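Local atomic coordinates of aerobactin synthase IucC (Klebsiella pneumoniae, PDB entry 6CN7), a protein that makes the siderophore aerobactin, probably by ATP-dependent coupling of a second N-acetyl-N-hydroxylysine to the citryl intermediate. Residues A202-V207 / G248-L253; V320-P325 / R439-D444; P382-Y387 / P496-L501. The protein carries 5 engineered substitutions. All coordinates share one frame; numbering follows the deposited sequence.

Interaction 1 (A202-V207 / G248-L253); sequences ARFNQV and GEFGDL
Phe250 inserts its ring between Arg203, Phe204 and Val207, and so joins helix 198-210 to strand 244-250 in the branched antiparallel sheet of the IucA/IucC family region. The motif is a helix packed against a sheet strand: the short helix and strand axes come within 9.5 Å and run roughly antiparallel, at 155°. From its backbone, Phe250 sends CB toward the helix, with CG anti to its own carbonyl carbon. CG, CD2 and CE2 all meet Phe204 CD1, and of the three Phe250 CD2 comes closest to Phe204 CD1, at 3.5 Å. This is a T-shaped stack: the edge of Phe204 faces the flat side of Phe250, with centroids 5.4 Å apart and planes at 84°. Phe204 CA lies over the same ring in a CH-pi contact, 4.2 Å from the Phe250 centroid. Along the other flank, CD1 and CE1 run beside the Arg203 guanidinium. Phe250 CD1 sits over a guanidinium face, 3.4 Å from Arg203 CZ, while the two planes are inclined by 42°. At the tip, Phe250 CZ meets the Val207 methyl CG2 near the ring plane, at 3.8 Å. Arg203 has CG anti to its backbone N, and a bend at chi3 turns NE, which lies 4.0 Å from Phe250 CD1. Its NH2 forms a salt bridge with Glu200, whose OE1 also accepts a hydrogen bond from Gly251 N, where the chain turns a corner after Phe250. The Arg203 NH1 nitrogen comes to 3.3 Å from Phe250 CE1, oblique to the ring.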
loop_
_atom_site.group_PDB
_atom_site.type_symbol
_atom_site.label_atom_id
_atom_site.label_comp_id
_atom_site.label_asym_id
_atom_site.label_seq_id
_atom_site.Cartn_x
_atom_site.Cartn_y
_atom_site.Cartn_z
ATOM N N ALA A 202 -3.991 -13.082 26.714
ATOM C CA ALA A 202 -3.732 -12.211 27.856
ATOM C C ALA A 202 -3.094 -10.902 27.411
ATOM O O ALA A 202 -3.484 -9.826 27.875
ATOM C CB ALA A 202 -2.842 -12.925 28.871
ATOM N N ARG A 203 -2.106 -10.977 26.516
ATOM C CA ARG A 203 -1.541 -9.765 25.937
ATOM C C ARG A 203 -2.619 -8.948 25.239
ATOM O O ARG A 203 -2.643 -7.715 25.344
ATOM C CB ARG A 203 -0.419 -10.131 24.965
ATOM C CG ARG A 203 0.373 -8.945 24.433
ATOM C CD ARG A 203 1.659 -9.403 23.756
ATOM N NE ARG A 203 1.408 -10.140 22.519
ATOM C CZ ARG A 203 1.345 -9.586 21.312
ATOM N NH1 ARG A 203 1.511 -8.279 21.159
ATOM N NH2 ARG A 203 1.115 -10.344 20.247
ATOM N N PHE A 204 -3.527 -9.621 24.529
ATOM C CA PHE A 204 -4.624 -8.924 23.865
ATOM C C PHE A 204 -5.526 -8.225 24.875
ATOM O O PHE A 204 -5.941 -7.079 24.662
ATOM C CB PHE A 204 -5.423 -9.917 23.019
ATOM C CG PHE A 204 -6.634 -9.325 22.360
ATOM C CD1 PHE A 204 -6.515 -8.581 21.199
ATOM C CD2 PHE A 204 -7.897 -9.528 22.892
ATOM C CE1 PHE A 204 -7.631 -8.042 20.585
ATOM C CE2 PHE A 204 -9.017 -8.991 22.283
ATOM C CZ PHE A 204 -8.881 -8.249 21.129
ATOM N N ASN A 205 -5.792 -8.879 25.990
ATOM C CA ASN A 205 -6.634 -8.289 27.003
ATOM C C ASN A 205 -5.967 -7.133 27.687
ATOM O O ASN A 205 -6.571 -6.143 27.978
ATOM C CB ASN A 205 -7.106 -9.335 27.968
ATOM C CG ASN A 205 -8.615 -9.421 28.021
ATOM O OD1 ASN A 205 -9.239 -10.165 27.283
ATOM N ND2 ASN A 205 -9.211 -8.623 28.891
ATOM N N GLN A 206 -4.693 -7.226 27.878
ATOM C CA GLN A 206 -3.963 -6.122 28.493
ATOM C C GLN A 206 -4.089 -4.856 27.654
ATOM O O GLN A 206 -4.431 -3.785 28.169
ATOM C CB GLN A 206 -2.493 -6.504 28.679
ATOM C CG GLN A 206 -1.647 -5.433 29.358
ATOM C CD GLN A 206 -2.046 -5.202 30.804
ATOM O OE1 GLN A 206 -2.144 -6.144 31.592
ATOM N NE2 GLN A 206 -2.281 -3.944 31.160
ATOM N N VAL A 207 -3.816 -4.960 26.351
ATOM C CA VAL A 207 -4.000 -3.819 25.460
ATOM C C VAL A 207 -5.464 -3.401 25.438
ATOM O O VAL A 207 -5.787 -2.208 25.367
ATOM C CB VAL A 207 -3.487 -4.156 24.047
ATOM C CG1 VAL A 207 -3.677 -2.971 23.103
ATOM C CG2 VAL A 207 -2.024 -4.574 24.093
ATOM N N GLY A 248 -3.588 -3.809 17.110
ATOM C CA GLY A 248 -2.355 -4.388 16.623
ATOM C C GLY A 248 -2.547 -5.839 16.223
ATOM O O GLY A 248 -3.664 -6.356 16.139
ATOM N N GLU A 249 -1.421 -6.500 15.978
ATOM C CA GLU A 249 -1.420 -7.892 15.558
ATOM C C GLU A 249 -1.281 -8.799 16.773
ATOM O O GLU A 249 -0.454 -8.545 17.655
ATOM C CB GLU A 249 -0.288 -8.151 14.565
ATOM C CG GLU A 249 -0.419 -7.366 13.271
ATOM C CD GLU A 249 0.682 -7.686 12.281
ATOM O OE1 GLU A 249 1.659 -8.360 12.674
ATOM O OE2 GLU A 249 0.568 -7.268 11.107
ATOM N N PHE A 250 -2.098 -9.850 16.818
ATOM C CA PHE A 250 -2.074 -10.803 17.916
ATOM C C PHE A 250 -2.392 -12.191 17.385
ATOM O O PHE A 250 -3.042 -12.348 16.348
ATOM C CB PHE A 250 -3.090 -10.459 19.014
ATOM C CG PHE A 250 -2.871 -9.126 19.666
ATOM C CD1 PHE A 250 -1.955 -8.983 20.695
ATOM C CD2 PHE A 250 -3.604 -8.021 19.271
ATOM C CE1 PHE A 250 -1.763 -7.757 21.305
ATOM C CE2 PHE A 250 -3.417 -6.795 19.876
ATOM C CZ PHE A 250 -2.496 -6.662 20.895
ATOM N N GLY A 251 -1.932 -13.197 18.116
ATOM C CA GLY A 251 -2.452 -14.539 17.978
ATOM C C GLY A 251 -1.642 -15.426 17.056
ATOM O O GLY A 251 -0.452 -15.220 16.802
ATOM N N ASP A 252 -2.328 -16.439 16.534
ATOM C CA ASP A 252 -1.702 -17.501 15.769
ATOM C C ASP A 252 -1.326 -17.023 14.370
ATOM O O ASP A 252 -1.726 -15.950 13.913
ATOM C CB ASP A 252 -2.640 -18.704 15.673
ATOM C CG ASP A 252 -2.870 -19.367 17.015
ATOM O OD1 ASP A 252 -2.001 -19.228 17.901
ATOM O OD2 ASP A 252 -3.920 -20.020 17.186
ATOM N N LEU A 253 -0.545 -17.857 13.686
ATOM C CA LEU A 253 -0.127 -17.602 12.317
ATOM C C LEU A 253 -1.093 -18.276 11.354
ATOM O O LEU A 253 -1.499 -19.424 11.565
ATOM C CB LEU A 253 1.293 -18.123 12.092
ATOM C CG LEU A 253 2.405 -17.443 12.892
ATOM C CD1 LEU A 253 3.731 -18.168 12.691
ATOM C CD2 LEU A 253 2.535 -15.982 12.493
#

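Interaction 2 (V320-P325 / R439-D444); sequences VILGEP and RVLLKD
Val320 and Ile321 pair in parallel with Leu441 and Leu442, and three backbone hydrogen bonds hold the two segments together. Val320 N donates to Val440 O at 2.9 Å, and Val320 O accepts from Leu442 N at 2.9 Å in a nearly straight bond, 175° at the hydrogen. Leu322 N then donates to Leu442 O at 2.8 Å, so the bonding runs one residue past the short strand 320-321. Val320 O also takes a CA-H...O contact from Leu441 CA. Val320 and Leu441 share one face of the sheet, with Val320 CB at 3.9 Å from Leu441 CG. Strand 320-321 is an outermost strand of a mixed four-stranded sheet; strand 436-442 lies next to it and pairs antiparallel with 428-433 on its other side, where Leu441 packs on Thr429 and Ala431. On the opposite face Ile321 CD1 meets Leu442 CD1 at 4.1 Å, and both side chains rest on Phe308 of helix 291-310. Further along, Leu322 and Lys443 lie side by side and point the same way. Lys443 has CG between its backbone N and carbonyl carbon (chi1 52°), and its chain bends at chi3, with CE 3.7 Å from Leu322 CD1. At the other end Val320 CG2 sits in the plane of the Arg439 guanidinium, at its edge, 3.9 Å from Arg439 NE; Arg439 NH1 is paired with Glu365 in a salt bridge.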
loop_
_atom_site.group_PDB
_atom_site.type_symbol
_atom_site.label_atom_id
_atom_site.label_comp_id
_atom_site.label_asym_id
_atom_site.label_seq_id
_atom_site.Cartn_x
_atom_site.Cartn_y
_atom_site.Cartn_z
ATOM N N VAL A 320 -20.539 -33.933 2.262
ATOM C CA VAL A 320 -20.535 -33.156 3.495
ATOM C C VAL A 320 -20.704 -31.684 3.150
ATOM O O VAL A 320 -20.132 -31.194 2.170
ATOM C CB VAL A 320 -19.236 -33.378 4.296
ATOM C CG1 VAL A 320 -19.196 -32.478 5.533
ATOM C CG2 VAL A 320 -19.097 -34.841 4.695
ATOM N N ILE A 321 -21.486 -30.982 3.965
ATOM C CA ILE A 321 -21.696 -29.546 3.835
ATOM C C ILE A 321 -20.948 -28.870 4.977
ATOM O O ILE A 321 -21.369 -28.948 6.138
ATOM C CB ILE A 321 -23.189 -29.189 3.861
ATOM C CG1 ILE A 321 -23.908 -29.783 2.643
ATOM C CG2 ILE A 321 -23.388 -27.677 3.921
ATOM C CD1 ILE A 321 -23.469 -29.211 1.305
ATOM N N LEU A 322 -19.842 -28.205 4.655
ATOM C CA LEU A 322 -19.114 -27.428 5.646
ATOM C C LEU A 322 -19.852 -26.121 5.903
ATOM O O LEU A 322 -20.168 -25.381 4.965
ATOM C CB LEU A 322 -17.685 -27.162 5.171
ATOM C CG LEU A 322 -16.825 -28.419 4.993
ATOM C CD1 LEU A 322 -15.484 -28.085 4.365
ATOM C CD2 LEU A 322 -16.618 -29.131 6.321
ATOM N N GLY A 323 -20.132 -25.840 7.175
ATOM C CA GLY A 323 -20.999 -24.745 7.545
ATOM C C GLY A 323 -20.252 -23.468 7.907
ATOM O O GLY A 323 -19.040 -23.447 8.102
ATOM N N GLU A 324 -21.026 -22.382 7.986
ATOM C CA GLU A 324 -20.550 -21.074 8.432
ATOM C C GLU A 324 -21.252 -20.736 9.742
ATOM O O GLU A 324 -22.327 -20.116 9.737
ATOM C CB GLU A 324 -20.824 -20.002 7.376
ATOM C CG GLU A 324 -20.019 -20.177 6.099
ATOM C CD GLU A 324 -20.284 -19.082 5.084
ATOM O OE1 GLU A 324 -21.178 -18.243 5.332
ATOM O OE2 GLU A 324 -19.594 -19.060 4.041
ATOM N N PRO A 325 -20.696 -21.124 10.894
ATOM C CA PRO A 325 -21.425 -20.915 12.156
ATOM C C PRO A 325 -21.491 -19.465 12.601
ATOM O O PRO A 325 -22.433 -19.102 13.316
ATOM C CB PRO A 325 -20.644 -21.776 13.157
ATOM C CG PRO A 325 -19.279 -21.901 12.566
ATOM C CD PRO A 325 -19.471 -21.916 11.083
ATOM N N ARG A 439 -15.348 -39.354 0.028
ATOM C CA ARG A 439 -16.547 -38.544 -0.121
ATOM C C ARG A 439 -16.116 -37.124 -0.455
ATOM O O ARG A 439 -14.934 -36.779 -0.384
ATOM C CB ARG A 439 -17.409 -38.587 1.143
ATOM C CG ARG A 439 -16.681 -38.210 2.423
ATOM C CD ARG A 439 -17.505 -38.636 3.622
ATOM N NE ARG A 439 -16.992 -38.125 4.890
ATOM C CZ ARG A 439 -16.084 -38.742 5.637
ATOM N NH1 ARG A 439 -15.566 -39.901 5.249
ATOM N NH2 ARG A 439 -15.687 -38.198 6.779
ATOM N N VAL A 440 -17.090 -36.304 -0.831
ATOM C CA VAL A 440 -16.829 -34.926 -1.227
ATOM C C VAL A 440 -17.226 -33.997 -0.090
ATOM O O VAL A 440 -18.154 -34.276 0.678
ATOM C CB VAL A 440 -17.573 -34.561 -2.530
ATOM C CG1 VAL A 440 -19.079 -34.456 -2.299
ATOM C CG2 VAL A 440 -17.023 -33.274 -3.110
ATOM N N LEU A 441 -16.502 -32.885 0.029
ATOM C CA LEU A 441 -16.797 -31.840 1.001
ATOM C C LEU A 441 -17.026 -30.539 0.247
ATOM O O LEU A 441 -16.162 -30.105 -0.524
ATOM C CB LEU A 441 -15.659 -31.679 2.011
ATOM C CG LEU A 441 -15.550 -32.709 3.140
ATOM C CD1 LEU A 441 -15.127 -34.070 2.620
ATOM C CD2 LEU A 441 -14.578 -32.223 4.194
ATOM N N LEU A 442 -18.185 -29.928 0.462
ATOM C CA LEU A 442 -18.550 -28.676 -0.184
ATOM C C LEU A 442 -18.559 -27.562 0.853
ATOM O O LEU A 442 -18.960 -27.778 2.002
ATOM C CB LEU A 442 -19.920 -28.791 -0.853
ATOM C CG LEU A 442 -20.094 -30.032 -1.733
ATOM C CD1 LEU A 442 -21.538 -30.177 -2.167
ATOM C CD2 LEU A 442 -19.170 -29.974 -2.940
ATOM N N LYS A 443 -18.110 -26.374 0.445
ATOM C CA LYS A 443 -17.926 -25.275 1.388
ATOM C C LYS A 443 -18.408 -23.917 0.891
ATOM O O LYS A 443 -18.774 -23.084 1.726
ATOM C CB LYS A 443 -16.445 -25.158 1.774
ATOM C CG LYS A 443 -15.491 -25.078 0.585
ATOM C CD LYS A 443 -14.031 -25.062 1.023
ATOM C CE LYS A 443 -13.606 -26.397 1.623
ATOM N NZ LYS A 443 -12.141 -26.472 1.881
ATOM N N ASP A 444 -18.436 -23.655 -0.414
ATOM C CA ASP A 444 -18.739 -22.327 -0.940
ATOM C C ASP A 444 -20.174 -22.276 -1.454
ATOM O O ASP A 444 -20.496 -22.855 -2.498
ATOM C CB ASP A 444 -17.748 -21.942 -2.035
ATOM C CG ASP A 444 -16.400 -21.531 -1.472
ATOM O OD1 ASP A 444 -16.383 -20.743 -0.508
ATOM O OD2 ASP A 444 -15.357 -22.001 -1.975
#

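Interaction 3 (P382-Y387 / P496-L501); sequences PLIGAY and PLMARL
Pro382 and Leu497 slide past each other in opposite directions where the start of helix 383-391 packs on the late part of helix 475-499, a helix-to-helix packing of mainly apolar side chains. The CB and CG of the proline ring face the Leu497 CB, with Pro382 CG 3.8 Å from it. Leu497 turns its CB toward Pro382 and also touches Cys376. Over the same proline Arg500 crosses obliquely: one face of its guanidinium is covered by Pro382 CG, and Arg500 NH1 lies 3.7 Å from Pro382 CD. The arginine chain starts with CG anti to the backbone N and bends at chi3; its side chain also touches Cys376 and Asn380. Deeper in, Ile384 and Met498 cross at about a right angle. The Met498 chain bends at chi2 and chi3 and puts CE beside the Ile384 side chain, although the modelled separation from CG2 is too short to be reliable. Ile384 packs on Trp398 as well, and Met498 on Leu399 and Phe508, so helices 395-417 and 505-521 border this part of the contact. Leu501, whose backbone N bonds to Met498 O, brings its CD1 methyl against helix 383-391. Leu501 CD1 lies near Pro382 CG and Ile384 CG2 and meets the backbone of Gly385. With no side chain on that glycine, Leu501 CD1 rests directly on the backbone, 3.5 Å from Gly385 CA.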
loop_
_atom_site.group_PDB
_atom_site.type_symbol
_atom_site.label_atom_id
_atom_site.label_comp_id
_atom_site.label_asym_id
_atom_site.label_seq_id
_atom_site.Cartn_x
_atom_site.Cartn_y
_atom_site.Cartn_z
ATOM N N PRO A 382 1.199 -37.693 -13.960
ATOM C CA PRO A 382 0.031 -37.118 -13.280
ATOM C C PRO A 382 -0.080 -37.594 -11.840
ATOM O O PRO A 382 0.192 -38.754 -11.524
ATOM C CB PRO A 382 -1.151 -37.607 -14.125
ATOM C CG PRO A 382 -0.572 -37.958 -15.442
ATOM C CD PRO A 382 0.814 -38.441 -15.169
ATOM N N LEU A 383 -0.494 -36.679 -10.960
ATOM C CA LEU A 383 -0.740 -37.047 -9.570
ATOM C C LEU A 383 -1.910 -38.012 -9.448
ATOM O O LEU A 383 -1.929 -38.854 -8.540
ATOM C CB LEU A 383 -1.003 -35.797 -8.732
ATOM C CG LEU A 383 0.232 -35.116 -8.137
ATOM C CD1 LEU A 383 1.189 -34.645 -9.224
ATOM C CD2 LEU A 383 -0.195 -33.959 -7.251
ATOM N N ILE A 384 -2.892 -37.905 -10.343
ATOM C CA ILE A 384 -4.027 -38.819 -10.311
ATOM C C ILE A 384 -3.565 -40.250 -10.534
ATOM O O ILE A 384 -4.148 -41.194 -9.986
ATOM C CB ILE A 384 -5.085 -38.383 -11.346
ATOM C CG1 ILE A 384 -6.320 -39.284 -11.252
ATOM C CG2 ILE A 384 -4.485 -38.381 -12.756
ATOM C CD1 ILE A 384 -7.570 -38.666 -11.861
ATOM N N GLY A 385 -2.513 -40.441 -11.333
ATOM C CA GLY A 385 -1.935 -41.766 -11.481
ATOM C C GLY A 385 -1.272 -42.265 -10.216
ATOM O O GLY A 385 -1.265 -43.469 -9.948
ATOM N N ALA A 386 -0.702 -41.356 -9.421
ATOM C CA ALA A 386 -0.131 -41.751 -8.139
ATOM C C ALA A 386 -1.213 -42.244 -7.189
ATOM O O ALA A 386 -1.043 -43.274 -6.527
ATOM C CB ALA A 386 0.636 -40.584 -7.521
ATOM N N TYR A 387 -2.335 -41.523 -7.109
ATOM C CA TYR A 387 -3.447 -41.985 -6.286
ATOM C C TYR A 387 -3.940 -43.348 -6.748
ATOM O O TYR A 387 -4.220 -44.228 -5.926
ATOM C CB TYR A 387 -4.589 -40.968 -6.323
ATOM C CG TYR A 387 -4.290 -39.670 -5.611
ATOM C CD1 TYR A 387 -4.009 -39.651 -4.250
ATOM C CD2 TYR A 387 -4.306 -38.463 -6.291
ATOM C CE1 TYR A 387 -3.740 -38.469 -3.591
ATOM C CE2 TYR A 387 -4.038 -37.273 -5.642
ATOM C CZ TYR A 387 -3.756 -37.283 -4.292
ATOM O OH TYR A 387 -3.488 -36.103 -3.636
ATOM N N PRO A 496 -7.311 -35.544 -20.196
ATOM C CA PRO A 496 -6.066 -35.727 -20.961
ATOM C C PRO A 496 -4.997 -36.474 -20.186
ATOM O O PRO A 496 -4.225 -37.235 -20.783
ATOM C CB PRO A 496 -5.631 -34.290 -21.278
ATOM C CG PRO A 496 -6.865 -33.470 -21.134
ATOM C CD PRO A 496 -7.636 -34.116 -20.031
ATOM N N LEU A 497 -4.921 -36.269 -18.870
ATOM C CA LEU A 497 -3.943 -36.994 -18.067
ATOM C C LEU A 497 -4.299 -38.472 -17.974
ATOM O O LEU A 497 -3.412 -39.333 -18.007
ATOM C CB LEU A 497 -3.850 -36.363 -16.678
ATOM C CG LEU A 497 -3.510 -34.869 -16.678
ATOM C CD1 LEU A 497 -3.503 -34.310 -15.263
ATOM C CD2 LEU A 497 -2.171 -34.611 -17.358
ATOM N N MET A 498 -5.594 -38.787 -17.865
ATOM C CA MET A 498 -6.019 -40.182 -17.902
ATOM C C MET A 498 -5.703 -40.814 -19.250
ATOM O O MET A 498 -5.273 -41.973 -19.314
ATOM C CB MET A 498 -7.518 -40.286 -17.609
ATOM C CG MET A 498 -7.876 -40.210 -16.139
ATOM S SD MET A 498 -7.158 -41.580 -15.209
ATOM C CE MET A 498 -5.872 -40.700 -14.371
ATOM N N ALA A 499 -5.921 -40.074 -20.341
ATOM C CA ALA A 499 -5.575 -40.586 -21.662
ATOM C C ALA A 499 -4.111 -40.991 -21.727
ATOM O O ALA A 499 -3.756 -41.930 -22.447
ATOM C CB ALA A 499 -5.884 -39.537 -22.728
ATOM N N ARG A 500 -3.253 -40.304 -20.977
ATOM C CA ARG A 500 -1.845 -40.661 -20.894
ATOM C C ARG A 500 -1.602 -41.888 -20.025
ATOM O O ARG A 500 -0.503 -42.450 -20.071
ATOM C CB ARG A 500 -1.050 -39.477 -20.343
ATOM C CG ARG A 500 0.389 -39.429 -20.797
ATOM C CD ARG A 500 1.183 -38.462 -19.947
ATOM N NE ARG A 500 0.635 -37.109 -19.992
ATOM C CZ ARG A 500 0.936 -36.156 -19.117
ATOM N NH1 ARG A 500 1.774 -36.405 -18.120
ATOM N NH2 ARG A 500 0.396 -34.950 -19.234
ATOM N N LEU A 501 -2.593 -42.313 -19.238
ATOM C CA LEU A 501 -2.474 -43.488 -18.383
ATOM C C LEU A 501 -3.329 -44.651 -18.877
ATOM O O LEU A 501 -3.689 -45.529 -18.086
ATOM C CB LEU A 501 -2.850 -43.129 -16.944
ATOM C CG LEU A 501 -1.972 -42.079 -16.256
ATOM C CD1 LEU A 501 -2.562 -41.697 -14.917
ATOM C CD2 LEU A 501 -0.548 -42.578 -16.079
#

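Overall arrangement
Interaction 2 is the buried contact, its centre about 14 Å from the centre of the chain, and the one secured by backbone hydrogen bonds, as suits strand pairing that joins the IucA/IucC family region to the FhuF-like region. Interactions 1 and 3 are partly buried and lie farther out, their centres about 32 and 21 Å from that point. Interaction 1 joins a helix to a sheet by aromatic stacking, whereas interaction 3 packs two helices through aliphatic and proline groups, each with an exposed arginine beside it. None shares elements or touches another. Interactions 2 and 3 alternate along the chain and have centres about 27 Å apart, while interaction 1 closes before either opens.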